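Local coordinates for protein NleG5-1 effector (PDB 5VGC) that is a bacterial effector that probably promotes ubiquitin transfer through a RING-like domain and binds calcium ions, at residues T32-E36 against S47-M51; E117-I122 against I190-I195; P150-M156 against L167-L173. The protein carries 1 engineered substitution. All blocks are in the same frame, centred on the assembly; numbering follows the deposited sequence.

Contact 1 of 3, residues T32-E36 against S47-M51; sequences TIRGE and SIRPM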
loop_
_atom_site.group_PDB
_atom_site.type_symbol
_atom_site.label_atom_id
_atom_site.label_comp_id
_atom_site.label_asym_id
_atom_site.label_seq_id
_atom_site.Cartn_x
_atom_site.Cartn_y
_atom_site.Cartn_z
ATOM N N THR A 32 1.113 31.280 5.161
ATOM C CA THR A 32 1.690 29.984 5.567
ATOM C C THR A 32 2.774 29.514 4.604
ATOM O O THR A 32 3.854 29.121 5.038
ATOM C CB THR A 32 0.638 28.867 5.635
ATOM O OG1 THR A 32 0.027 28.708 4.353
ATOM C CG2 THR A 32 -0.423 29.183 6.658
ATOM N N ILE A 33 2.468 29.553 3.303
ATOM C CA ILE A 33 3.441 29.185 2.252
ATOM C C ILE A 33 4.763 29.973 2.387
ATOM O O ILE A 33 5.824 29.437 2.058
ATOM C CB ILE A 33 2.821 29.283 0.816
ATOM C CG1 ILE A 33 1.927 28.062 0.539
ATOM C CG2 ILE A 33 3.883 29.359 -0.282
ATOM C CD1 ILE A 33 1.150 28.134 -0.759
ATOM N N ARG A 34 4.706 31.219 2.871
ATOM C CA ARG A 34 5.942 31.944 3.224
ATOM C C ARG A 34 6.668 31.270 4.400
ATOM O O ARG A 34 7.809 30.834 4.266
ATOM C CB ARG A 34 5.671 33.425 3.548
ATOM C CG ARG A 34 5.221 34.308 2.379
ATOM C CD ARG A 34 6.058 34.166 1.110
ATOM N NE ARG A 34 7.501 34.258 1.350
ATOM C CZ ARG A 34 8.450 33.942 0.463
ATOM N NH1 ARG A 34 9.732 34.065 0.801
ATOM N NH2 ARG A 34 8.147 33.507 -0.763
ATOM N N GLY A 35 5.993 31.185 5.541
ATOM C CA GLY A 35 6.553 30.538 6.733
ATOM C C GLY A 35 5.460 30.006 7.635
ATOM O O GLY A 35 5.258 28.794 7.737
ATOM N N GLU A 36 4.767 30.931 8.291
ATOM C CA GLU A 36 3.578 30.636 9.090
ATOM C C GLU A 36 2.623 31.806 8.956
ATOM O O GLU A 36 3.065 32.925 8.701
ATOM C CB GLU A 36 3.926 30.399 10.571
ATOM C CG GLU A 36 4.236 31.641 11.412
ATOM C CD GLU A 36 4.199 31.347 12.903
ATOM O OE1 GLU A 36 4.696 30.265 13.281
ATOM O OE2 GLU A 36 3.669 32.179 13.686
ATOM N N SER A 47 -1.666 30.115 15.149
ATOM C CA SER A 47 -0.609 30.030 14.141
ATOM C C SER A 47 -0.896 28.872 13.196
ATOM O O SER A 47 -0.976 27.718 13.631
ATOM C CB SER A 47 0.753 29.834 14.815
ATOM O OG SER A 47 1.799 29.884 13.850
ATOM N N ILE A 48 -1.053 29.184 11.914
ATOM C CA ILE A 48 -1.245 28.168 10.891
ATOM C C ILE A 48 0.096 27.928 10.200
ATOM O O ILE A 48 0.699 28.872 9.652
ATOM C CB ILE A 48 -2.294 28.596 9.845
ATOM C CG1 ILE A 48 -3.583 29.091 10.518
ATOM C CG2 ILE A 48 -2.617 27.458 8.897
ATOM C CD1 ILE A 48 -4.150 28.205 11.608
ATOM N N ARG A 49 0.548 26.673 10.230
ATOM C CA ARG A 49 1.725 26.218 9.479
ATOM C C ARG A 49 1.298 25.203 8.413
ATOM O O ARG A 49 0.299 24.476 8.605
ATOM C CB ARG A 49 2.748 25.572 10.410
ATOM C CG ARG A 49 3.384 26.548 11.388
ATOM C CD ARG A 49 4.016 25.861 12.591
ATOM N NE ARG A 49 4.045 26.743 13.760
ATOM C CZ ARG A 49 4.305 26.355 15.011
ATOM N NH1 ARG A 49 4.571 25.082 15.297
ATOM N NH2 ARG A 49 4.295 27.254 15.993
ATOM N N PRO A 50 2.040 25.158 7.292
ATOM C CA PRO A 50 1.739 24.201 6.238
ATOM C C PRO A 50 2.195 22.810 6.670
ATOM O O PRO A 50 3.284 22.664 7.224
ATOM C CB PRO A 50 2.583 24.703 5.056
ATOM C CG PRO A 50 3.771 25.329 5.697
ATOM C CD PRO A 50 3.247 25.944 6.973
ATOM N N MET A 51 1.368 21.804 6.421
ATOM C CA MET A 51 1.705 20.434 6.805
ATOM C C MET A 51 2.706 19.853 5.833
ATOM O O MET A 51 2.976 20.424 4.774
ATOM C CB MET A 51 0.457 19.556 6.864
ATOM C CG MET A 51 -0.488 19.941 8.004
ATOM S SD MET A 51 -1.848 18.776 8.190
ATOM C CE MET A 51 -0.951 17.447 9.014
#

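Contact 2 of 3, residues E117-I122 against I190-I195; sequences ELLDKI and IAVSMI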
loop_
_atom_site.group_PDB
_atom_site.type_symbol
_atom_site.label_atom_id
_atom_site.label_comp_id
_atom_site.label_asym_id
_atom_site.label_seq_id
_atom_site.Cartn_x
_atom_site.Cartn_y
_atom_site.Cartn_z
ATOM N N GLU A 117 5.360 -17.637 15.013
ATOM C CA GLU A 117 5.919 -18.728 14.222
ATOM C C GLU A 117 7.407 -18.496 13.826
ATOM O O GLU A 117 8.274 -19.386 13.999
ATOM C CB GLU A 117 5.019 -18.966 12.996
ATOM C CG GLU A 117 5.588 -19.855 11.890
ATOM C CD GLU A 117 4.550 -20.539 11.018
ATOM O OE1 GLU A 117 3.367 -20.587 11.420
ATOM O OE2 GLU A 117 4.940 -21.038 9.936
ATOM N N LEU A 118 7.699 -17.303 13.323
ATOM C CA LEU A 118 9.050 -16.952 12.894
ATOM C C LEU A 118 10.051 -16.953 14.080
ATOM O O LEU A 118 11.167 -17.549 14.006
ATOM C CB LEU A 118 9.018 -15.593 12.193
ATOM C CG LEU A 118 10.273 -15.032 11.556
ATOM C CD1 LEU A 118 10.913 -16.044 10.630
ATOM C CD2 LEU A 118 9.868 -13.795 10.780
ATOM N N LEU A 119 9.647 -16.289 15.163
ATOM C CA LEU A 119 10.453 -16.261 16.382
ATOM C C LEU A 119 10.665 -17.667 16.959
ATOM O O LEU A 119 11.800 -18.035 17.356
ATOM C CB LEU A 119 9.811 -15.346 17.432
ATOM C CG LEU A 119 9.862 -13.847 17.127
ATOM C CD1 LEU A 119 9.115 -13.079 18.190
ATOM C CD2 LEU A 119 11.296 -13.331 17.053
ATOM N N ASP A 120 9.589 -18.450 16.986
ATOM C CA ASP A 120 9.692 -19.859 17.399
ATOM C C ASP A 120 10.674 -20.614 16.515
ATOM O O ASP A 120 11.517 -21.374 17.039
ATOM C CB ASP A 120 8.317 -20.577 17.403
ATOM C CG ASP A 120 7.476 -20.241 18.633
ATOM O OD1 ASP A 120 7.968 -19.553 19.555
ATOM O OD2 ASP A 120 6.302 -20.669 18.685
ATOM N N LYS A 121 10.593 -20.418 15.196
ATOM C CA LYS A 121 11.550 -21.111 14.331
ATOM C C LYS A 121 12.981 -20.652 14.578
ATOM O O LYS A 121 13.906 -21.492 14.596
ATOM C CB LYS A 121 11.216 -21.019 12.857
ATOM C CG LYS A 121 12.128 -21.895 12.017
ATOM C CD LYS A 121 11.477 -22.309 10.723
ATOM C CE LYS A 121 12.354 -23.314 9.997
ATOM N NZ LYS A 121 11.936 -23.340 8.559
ATOM N N ILE A 122 13.185 -19.351 14.780
ATOM C CA ILE A 122 14.549 -18.900 15.138
ATOM C C ILE A 122 15.006 -19.662 16.394
ATOM O O ILE A 122 16.069 -20.353 16.397
ATOM C CB ILE A 122 14.625 -17.370 15.330
ATOM C CG1 ILE A 122 14.568 -16.700 13.952
ATOM C CG2 ILE A 122 15.900 -16.967 16.071
ATOM C CD1 ILE A 122 14.351 -15.206 13.991
ATOM N N ILE A 190 11.991 -10.990 5.666
ATOM C CA ILE A 190 12.490 -12.204 6.294
ATOM C C ILE A 190 11.312 -13.131 6.618
ATOM O O ILE A 190 10.386 -12.696 7.285
ATOM C CB ILE A 190 13.298 -11.883 7.575
ATOM C CG1 ILE A 190 14.525 -11.040 7.216
ATOM C CG2 ILE A 190 13.684 -13.170 8.261
ATOM C CD1 ILE A 190 15.484 -10.793 8.333
ATOM N N ALA A 191 11.375 -14.388 6.161
ATOM C CA ALA A 191 10.279 -15.360 6.295
ATOM C C ALA A 191 10.778 -16.716 6.787
ATOM O O ALA A 191 11.914 -17.079 6.480
ATOM C CB ALA A 191 9.604 -15.527 4.944
ATOM N N VAL A 192 9.931 -17.465 7.517
ATOM C CA VAL A 192 10.307 -18.777 8.098
ATOM C C VAL A 192 11.190 -19.677 7.220
ATOM O O VAL A 192 12.218 -20.213 7.689
ATOM C CB VAL A 192 9.106 -19.666 8.570
ATOM C CG1 VAL A 192 8.813 -19.473 10.032
ATOM C CG2 VAL A 192 7.865 -19.469 7.734
ATOM N N SER A 193 10.805 -19.834 5.959
ATOM C CA SER A 193 11.528 -20.731 5.058
ATOM C C SER A 193 13.014 -20.337 4.877
ATOM O O SER A 193 13.845 -21.190 4.545
ATOM C CB SER A 193 10.819 -20.809 3.717
ATOM O OG SER A 193 10.631 -19.508 3.248
ATOM N N MET A 194 13.339 -19.060 5.102
ATOM C CA MET A 194 14.747 -18.616 5.100
ATOM C C MET A 194 15.582 -19.116 6.287
ATOM O O MET A 194 16.822 -19.149 6.176
ATOM C CB MET A 194 14.847 -17.087 5.024
ATOM C CG MET A 194 14.335 -16.481 3.726
ATOM S SD MET A 194 14.118 -14.702 3.913
ATOM C CE MET A 194 13.301 -14.338 2.375
ATOM N N ILE A 195 14.913 -19.487 7.393
ATOM C CA ILE A 195 15.587 -19.903 8.623
ATOM C C ILE A 195 15.775 -21.391 8.528
ATOM O O ILE A 195 14.849 -22.088 8.124
ATOM C CB ILE A 195 14.769 -19.628 9.902
ATOM C CG1 ILE A 195 14.157 -18.234 9.890
ATOM C CG2 ILE A 195 15.624 -19.769 11.147
ATOM C CD1 ILE A 195 15.147 -17.123 9.802
#

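Contact 3 of 3, residues P150-M156 against L167-L173; sequences PEDGVFM and LYDKMAL. With CA (calcium ion), chain G.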
loop_
_atom_site.group_PDB
_atom_site.type_symbol
_atom_site.label_atom_id
_atom_site.label_comp_id
_atom_site.label_asym_id
_atom_site.label_seq_id
_atom_site.Cartn_x
_atom_site.Cartn_y
_atom_site.Cartn_z
ATOM N N PRO A 150 29.024 -14.949 17.007
ATOM C CA PRO A 150 27.984 -15.066 18.040
ATOM C C PRO A 150 28.195 -16.302 18.894
ATOM O O PRO A 150 28.816 -17.256 18.439
ATOM C CB PRO A 150 26.698 -15.197 17.219
ATOM C CG PRO A 150 27.143 -15.866 15.973
ATOM C CD PRO A 150 28.528 -15.378 15.682
ATOM N N GLU A 151 27.688 -16.276 20.123
ATOM C CA GLU A 151 27.655 -17.467 20.978
ATOM C C GLU A 151 26.529 -18.396 20.579
ATOM O O GLU A 151 26.735 -19.607 20.348
ATOM C CB GLU A 151 27.559 -17.057 22.429
ATOM C CG GLU A 151 28.712 -16.165 22.962
ATOM C CD GLU A 151 30.097 -16.298 22.291
ATOM O OE1 GLU A 151 30.493 -15.320 21.590
ATOM O OE2 GLU A 151 30.813 -17.359 22.447
ATOM N N ASP A 152 25.338 -17.822 20.478
ATOM C CA ASP A 152 24.178 -18.491 19.876
ATOM C C ASP A 152 23.988 -18.000 18.462
ATOM O O ASP A 152 23.724 -16.817 18.245
ATOM C CB ASP A 152 22.926 -18.230 20.715
ATOM C CG ASP A 152 23.085 -18.751 22.122
ATOM O OD1 ASP A 152 23.368 -19.965 22.255
ATOM O OD2 ASP A 152 22.937 -17.966 23.082
ATOM N N GLY A 153 24.123 -18.913 17.508
ATOM C CA GLY A 153 24.071 -18.560 16.103
ATOM C C GLY A 153 22.880 -19.192 15.414
ATOM O O GLY A 153 22.360 -20.200 15.886
ATOM N N VAL A 154 22.456 -18.590 14.299
ATOM C CA VAL A 154 21.351 -19.104 13.486
ATOM C C VAL A 154 21.693 -18.993 11.998
ATOM O O VAL A 154 22.235 -17.948 11.549
ATOM C CB VAL A 154 20.056 -18.308 13.712
ATOM C CG1 VAL A 154 18.902 -18.919 12.927
ATOM C CG2 VAL A 154 19.686 -18.220 15.189
ATOM N N PHE A 155 21.381 -20.056 11.236
ATOM C CA PHE A 155 21.646 -20.058 9.797
ATOM C C PHE A 155 20.481 -19.395 9.073
ATOM O O PHE A 155 19.331 -19.780 9.295
ATOM C CB PHE A 155 21.817 -21.490 9.234
ATOM C CG PHE A 155 23.193 -22.089 9.424
ATOM C CD1 PHE A 155 24.351 -21.349 9.239
ATOM C CD2 PHE A 155 23.322 -23.425 9.765
ATOM C CE1 PHE A 155 25.608 -21.938 9.400
ATOM C CE2 PHE A 155 24.572 -24.001 9.940
ATOM C CZ PHE A 155 25.714 -23.259 9.755
ATOM N N MET A 156 20.770 -18.419 8.206
ATOM C CA MET A 156 19.705 -17.841 7.361
ATOM C C MET A 156 20.124 -17.800 5.901
ATOM O O MET A 156 21.257 -17.410 5.576
ATOM C CB MET A 156 19.319 -16.422 7.810
ATOM C CG MET A 156 18.151 -15.828 7.034
ATOM S SD MET A 156 17.743 -14.154 7.541
ATOM C CE MET A 156 16.495 -14.488 8.723
ATOM N N LEU A 167 25.655 -17.360 8.800
ATOM C CA LEU A 167 25.523 -17.467 10.237
ATOM C C LEU A 167 25.268 -16.077 10.800
ATOM O O LEU A 167 26.080 -15.193 10.603
ATOM C CB LEU A 167 26.807 -18.048 10.845
ATOM C CG LEU A 167 26.810 -18.188 12.371
ATOM C CD1 LEU A 167 25.688 -19.133 12.805
ATOM C CD2 LEU A 167 28.172 -18.676 12.860
ATOM N N TYR A 168 24.149 -15.904 11.498
ATOM C CA TYR A 168 23.821 -14.645 12.169
ATOM C C TYR A 168 23.727 -14.852 13.681
ATOM O O TYR A 168 23.434 -15.965 14.166
ATOM C CB TYR A 168 22.469 -14.083 11.663
ATOM C CG TYR A 168 22.466 -13.719 10.193
ATOM C CD1 TYR A 168 22.370 -14.687 9.223
ATOM C CD2 TYR A 168 22.539 -12.406 9.784
ATOM C CE1 TYR A 168 22.377 -14.373 7.885
ATOM C CE2 TYR A 168 22.546 -12.079 8.435
ATOM C CZ TYR A 168 22.459 -13.088 7.486
ATOM O OH TYR A 168 22.472 -12.824 6.128
ATOM N N ASP A 169 23.950 -13.765 14.409
ATOM C CA ASP A 169 23.666 -13.698 15.833
ATOM C C ASP A 169 22.142 -13.737 16.044
ATOM O O ASP A 169 21.369 -12.893 15.502
ATOM C CB ASP A 169 24.260 -12.425 16.451
ATOM C CG ASP A 169 24.359 -12.489 17.971
ATOM O OD1 ASP A 169 23.325 -12.662 18.634
ATOM O OD2 ASP A 169 25.482 -12.346 18.510
ATOM N N LYS A 170 21.737 -14.721 16.855
ATOM C CA LYS A 170 20.339 -14.936 17.209
ATOM C C LYS A 170 19.626 -13.632 17.595
ATOM O O LYS A 170 18.543 -13.299 17.053
ATOM C CB LYS A 170 20.274 -15.931 18.359
ATOM C CG LYS A 170 18.875 -16.376 18.763
ATOM C CD LYS A 170 18.960 -17.201 20.023
ATOM C CE LYS A 170 17.565 -17.484 20.529
ATOM N NZ LYS A 170 17.575 -18.092 21.882
ATOM N N MET A 171 20.240 -12.895 18.522
ATOM C CA MET A 171 19.705 -11.621 19.002
ATOM C C MET A 171 19.514 -10.635 17.844
ATOM O O MET A 171 18.506 -9.898 17.805
ATOM C CB MET A 171 20.620 -11.010 20.085
ATOM C CG MET A 171 20.743 -11.821 21.383
ATOM S SD MET A 171 21.872 -11.215 22.688
ATOM C CE MET A 171 23.464 -11.685 22.014
ATOM N N ALA A 172 20.471 -10.634 16.904
ATOM C CA ALA A 172 20.400 -9.772 15.726
ATOM C C ALA A 172 19.234 -10.188 14.847
ATOM O O ALA A 172 18.468 -9.340 14.390
ATOM C CB ALA A 172 21.692 -9.825 14.938
ATOM N N LEU A 173 19.096 -11.496 14.618
ATOM C CA LEU A 173 17.959 -11.976 13.815
ATOM C C LEU A 173 16.593 -11.611 14.456
ATOM O O LEU A 173 15.650 -11.129 13.771
ATOM C CB LEU A 173 18.061 -13.489 13.581
ATOM C CG LEU A 173 17.603 -13.980 12.213
ATOM C CD1 LEU A 173 18.391 -13.285 11.110
ATOM C CD2 LEU A 173 17.775 -15.491 12.162
HETATM CA CA CA G . 33.276 -17.608 22.065
HETATM O O HOH W 1 26.226 -13.929 20.741
HETATM O O HOH W 2 21.921 -14.819 4.528
#

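Contact 1 of 3, residues T32-E36 against S47-M51
Thr32, in the last turn of helix 22-34, and Glu36, just past its end, meet strand 44-50, one with a methyl group and the other with a charged side chain. Thr32 directs CG2 at the strand, where it lies 3.6 Å from Ile48 CG2, the two side chains crossing obliquely. With OG1 lodged between the backbone N and the carbonyl carbon (chi1 59°), the hydroxyl is left to bond within its own helix, to the carbonyl O of Arg29, while the methyl faces Ile48. Pro50 sets its CD against two backbone carbonyls, 3.8 Å from Thr32 O and 3.6 Å from Gly35 O. Beyond Gly35 the chain runs alongside the strand, and Glu36 CA approaches Ile48 O in a CA-H...O contact of 3.4 Å. The extended Glu36 side chain lies beside that of Arg49, pointing the same way, with carboxylate and guanidinium planes 23° apart. Its OE1 meets the guanidinium edge in a long salt bridge, 3.6 Å to Arg49 NE, while OE2 bonds to Gln38. Ser47 OG lies 3.0 Å from both Glu36 OE1 and Glu36 OE2. Helix 22-34 leads through Gly35 and Glu36 into strand 37-41, which pairs with strand 44-50; Phe57 of strand 57-60 also touches Thr32 and Ile48.

Contact 2 of 3, residues E117-I122 against I190-I195
The peptide carbonyl of Val192 is approached on both faces of its plane: Lys121 NZ comes from one side and the backbone N of Ile195 from the other. The lysine bond, 3.3 Å from Lys121 NZ to Val192 O, stands 62° out of that plane, so it misses the lone-pair directions. The Ile195 N bond to the same oxygen is the i to i+3 link that closes the 3-10 turn 192-194. Lys121 NZ also reaches Ile195 O, 3.2 Å away, in a weak bond, and so the one ammonium group links the carbonyl at the start of the turn to the one just past its end. Lys121 gets there because its side chain is extended, starting with CG anti to the backbone N (chi1 -173°), and its methylenes slide past Ile195 in the opposite direction. The Glu117 carboxylate lies farther out, its OE2 4.0 Å from Val192 CG2; the aliphatic part of that side chain crosses Val192 at about a right angle, with Glu117 CG 3.7 Å from Val192 CG1. Val192 is thereby held between the stems of Glu117 and Lys121, one helical turn apart. Leu118, also on this helix face, brings its CD1 branch to the turn, 4.1 Å from Val192 CG1 and 4.0 Å from Ile195 CG1, while CD2 faces the carbonyl of Ile190. Ile122 extends this apolar row with CG1 against Ile195 CD1, 4.2 Å away. Leu118 and Ile122 also touch Val177 of helix 170-178, and Ile195 meets Val154 and Met156 of strand 152-157, so the loop 190-195 is wedged between helix 111-125 and the strand-helix core of the RING-like domain.

Contact 3 of 3, residues P150-M156 against L167-L173
Met156 runs out with CG anti to the backbone N (chi1 -176°) and then bends at its last torsion (chi3 -94°), a course that brings SD within 3.7 Å of Leu173 CD1. On the way SD passes above the face of the Tyr168 ring, 5.0 Å from its centroid, a distant Met-aromatic contact. Tyr168 OH and Met156 O are joined through a water lying in the ring plane. Val154 sends CG1 to Leu173 CD2, 3.7 Å off, and CG2 to Lys170. The backbones are antiparallel: Val154 and Tyr168 exchange two bonds of 2.8 Å, Val154 N to Tyr168 O and Tyr168 N to Val154 O, the latter nearly straight (174°). Leu167 and Phe155, a non-hydrogen-bonded pair, share the sheet face opposite Val154 and Tyr168, and Leu167 CD1 lies 3.7 Å from Gly153 CA. Lys170 N continues the ladder to Asp152 O. Asp169 is the N-cap of helix 170-178: OD1 accepts a weak bond from Met171 N, and OD2 accepts from a water that in turn accepts from Glu151 N. Pro150 CB lies 3.4 Å from Asp169 OD2. Glu151 binds calcium through OE2 (2.5 Å), a site shared with Glu130. The hairpin and its following helix make the beta-beta-alpha core of a RING-like domain; Ile122 of helix 111-125 touches Val154 and Leu173, and strand 195-196 pairs with strand 152-157.

How the contacts relate
The three contacts fall at two ends of an elongated chain. Contact 1, first in sequence, joins helix 22-34 to the three-stranded sheet of the N-terminal part; its centre is about 47 Å from that of contact 2 and about 49 Å from that of contact 3, on the opposite side of the chain's centre. Contacts 2 and 3 both belong to the RING-like part, with centres about 12 Å apart. Residues 150-173 fall between the two segments of contact 2, and the pair meet through Met156 and Val154 against Ile190 and Ile195. Helix 111-125, loop 190-195, the hairpin 152-169 and helix 170-178 share one apolar core, separate from the N-terminal unit.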